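Long-range contact in walker-Type ATPase (Pyrococcus abyssi, PDB 2QEN), which is of unknown function but carries a Walker-type ATPase domain and binds ADP and a magnesium ion, so it probably hydrolyses ATP: residues D135-L140 and G175-F180. The protein carries 1 engineered substitution. Residues are numbered along the deposited sequence; the frame is centred on the assembly and turned at random.
Sequences DEAQYL and GLLHDF
The ring of Phe180 meets Leu140 CB and Ala137 O obliquely. Its tip atom CZ lies 3.8 Å from Leu140 CB. Beside it, Phe180 CE2 is 3.8 Å from Ala137 O, an oxygen already bonded to the backbone N of Leu140. The ring gets there because CG is anti to the backbone N (chi1 167°). Leu151 and Phe155 of helix 149-161 pack on Leu140, and Leu152 of the same helix packs on Phe180. One helical turn earlier, Leu177 CD1 reaches Ala137 CB at 4.1 Å and also touches the backbone N of Gln138. Gln138 CB rests on the helix backbone, 3.9 Å from Leu177 N. From there the Gln138 chain bends at chi2 (-88°) and turns back to its own segment. Its NE2 donates to Glu136 OE1 at 2.8 Å, nearly in the amide plane and on the anti lone pair. Glu173 OE1 is a second partner of NE2. Asp135 ends strand 130-135 of this P-loop fold and Glu136 follows it; both belong to the magnesium site, and neither touches residues 175-180. No hydrogen bond crosses between the segments. The contact is therefore a buried, mostly apolar one between the 3-10 turn and the helix, while the polar end of Gln138 serves Glu136 and probably helps to fix the orientation of its carboxylate.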
loop_
_atom_site.group_PDB
_atom_site.type_symbol
_atom_site.label_atom_id
_atom_site.label_comp_id
_atom_site.label_asym_id
_atom_site.label_seq_id
_atom_site.Cartn_x
_atom_site.Cartn_y
_atom_site.Cartn_z
ATOM N N ASP A 135 -0.423 -7.114 3.313
ATOM C CA ASP A 135 -0.587 -5.935 2.479
ATOM C C ASP A 135 -1.669 -5.055 3.057
ATOM O O ASP A 135 -2.784 -5.516 3.287
ATOM C CB ASP A 135 -0.934 -6.332 1.036
ATOM C CG ASP A 135 -0.294 -5.406 0.005
ATOM O OD1 ASP A 135 0.302 -4.347 0.387
ATOM O OD2 ASP A 135 -0.364 -5.757 -1.194
ATOM N N GLU A 136 -1.321 -3.793 3.315
ATOM C CA GLU A 136 -2.217 -2.817 3.955
ATOM C C GLU A 136 -2.638 -3.311 5.342
ATOM O O GLU A 136 -3.835 -3.377 5.680
ATOM C CB GLU A 136 -3.437 -2.480 3.071
ATOM C CG GLU A 136 -3.130 -1.945 1.653
ATOM C CD GLU A 136 -2.490 -0.555 1.609
ATOM O OE1 GLU A 136 -2.509 0.173 2.627
ATOM O OE2 GLU A 136 -1.961 -0.182 0.530
ATOM N N ALA A 137 -1.623 -3.596 6.151
ATOM C CA ALA A 137 -1.771 -4.213 7.462
ATOM C C ALA A 137 -2.489 -3.328 8.496
ATOM O O ALA A 137 -2.897 -3.808 9.558
ATOM C CB ALA A 137 -0.397 -4.658 7.975
ATOM N N GLN A 138 -2.670 -2.047 8.183
ATOM C CA GLN A 138 -3.420 -1.160 9.078
ATOM C C GLN A 138 -4.887 -1.597 9.213
ATOM O O GLN A 138 -5.556 -1.238 10.191
ATOM C CB GLN A 138 -3.306 0.322 8.659
ATOM C CG GLN A 138 -4.059 0.703 7.393
ATOM C CD GLN A 138 -3.244 0.502 6.121
ATOM O OE1 GLN A 138 -2.165 -0.088 6.139
ATOM N NE2 GLN A 138 -3.764 1.001 5.010
ATOM N N TYR A 139 -5.382 -2.372 8.242
ATOM C CA TYR A 139 -6.741 -2.903 8.324
ATOM C C TYR A 139 -6.892 -4.032 9.339
ATOM O O TYR A 139 -8.002 -4.468 9.621
ATOM C CB TYR A 139 -7.256 -3.350 6.955
ATOM C CG TYR A 139 -7.575 -2.198 6.024
ATOM C CD1 TYR A 139 -8.806 -1.565 6.069
ATOM C CD2 TYR A 139 -6.636 -1.753 5.099
ATOM C CE1 TYR A 139 -9.109 -0.495 5.208
ATOM C CE2 TYR A 139 -6.921 -0.691 4.231
ATOM C CZ TYR A 139 -8.162 -0.075 4.290
ATOM O OH TYR A 139 -8.443 0.980 3.455
ATOM N N LEU A 140 -5.781 -4.492 9.892
ATOM C CA LEU A 140 -5.817 -5.535 10.915
ATOM C C LEU A 140 -6.324 -4.990 12.248
ATOM O O LEU A 140 -6.618 -5.764 13.159
ATOM C CB LEU A 140 -4.450 -6.220 11.067
ATOM C CG LEU A 140 -3.944 -6.993 9.832
ATOM C CD1 LEU A 140 -2.503 -7.536 10.048
ATOM C CD2 LEU A 140 -4.909 -8.131 9.395
ATOM N N GLY A 175 0.656 6.664 8.688
ATOM C CA GLY A 175 0.414 7.100 10.057
ATOM C C GLY A 175 -0.495 6.143 10.799
ATOM O O GLY A 175 -0.348 5.957 11.998
ATOM N N LEU A 176 -1.432 5.539 10.066
ATOM C CA LEU A 176 -2.409 4.615 10.626
ATOM C C LEU A 176 -1.773 3.276 10.929
ATOM O O LEU A 176 -2.188 2.588 11.867
ATOM C CB LEU A 176 -3.602 4.450 9.673
ATOM C CG LEU A 176 -4.982 5.054 10.015
ATOM C CD1 LEU A 176 -4.989 6.269 10.974
ATOM C CD2 LEU A 176 -5.804 5.347 8.776
ATOM N N LEU A 177 -0.774 2.902 10.126
ATOM C CA LEU A 177 0.008 1.705 10.399
ATOM C C LEU A 177 0.825 1.910 11.673
ATOM O O LEU A 177 0.738 1.092 12.574
ATOM C CB LEU A 177 0.872 1.264 9.193
ATOM C CG LEU A 177 1.694 -0.021 9.380
ATOM C CD1 LEU A 177 0.803 -1.200 9.801
ATOM C CD2 LEU A 177 2.508 -0.401 8.122
ATOM N N HIS A 178 1.585 2.999 11.758
ATOM C CA HIS A 178 2.313 3.338 12.987
ATOM C C HIS A 178 1.394 3.378 14.218
ATOM O O HIS A 178 1.804 2.971 15.305
ATOM C CB HIS A 178 3.043 4.687 12.878
ATOM C CG HIS A 178 4.108 4.738 11.821
ATOM N ND1 HIS A 178 5.110 3.793 11.714
ATOM C CD2 HIS A 178 4.344 5.647 10.841
ATOM C CE1 HIS A 178 5.903 4.108 10.703
ATOM N NE2 HIS A 178 5.461 5.227 10.155
ATOM N N ASP A 179 0.171 3.878 14.050
ATOM C CA ASP A 179 -0.796 3.953 15.150
ATOM C C ASP A 179 -1.197 2.562 15.623
ATOM O O ASP A 179 -1.274 2.324 16.813
ATOM C CB ASP A 179 -2.062 4.735 14.752
ATOM C CG ASP A 179 -1.959 6.224 15.031
ATOM O OD1 ASP A 179 -0.925 6.686 15.561
ATOM O OD2 ASP A 179 -2.940 6.942 14.720
ATOM N N PHE A 180 -1.473 1.664 14.683
ATOM C CA PHE A 180 -1.880 0.285 14.989
ATOM C C PHE A 180 -0.805 -0.487 15.767
ATOM O O PHE A 180 -1.121 -1.166 16.737
ATOM C CB PHE A 180 -2.268 -0.457 13.694
ATOM C CG PHE A 180 -2.402 -1.948 13.847
ATOM C CD1 PHE A 180 -3.289 -2.500 14.778
ATOM C CD2 PHE A 180 -1.669 -2.805 13.026
ATOM C CE1 PHE A 180 -3.425 -3.893 14.916
ATOM C CE2 PHE A 180 -1.785 -4.205 13.149
ATOM C CZ PHE A 180 -2.672 -4.749 14.101
#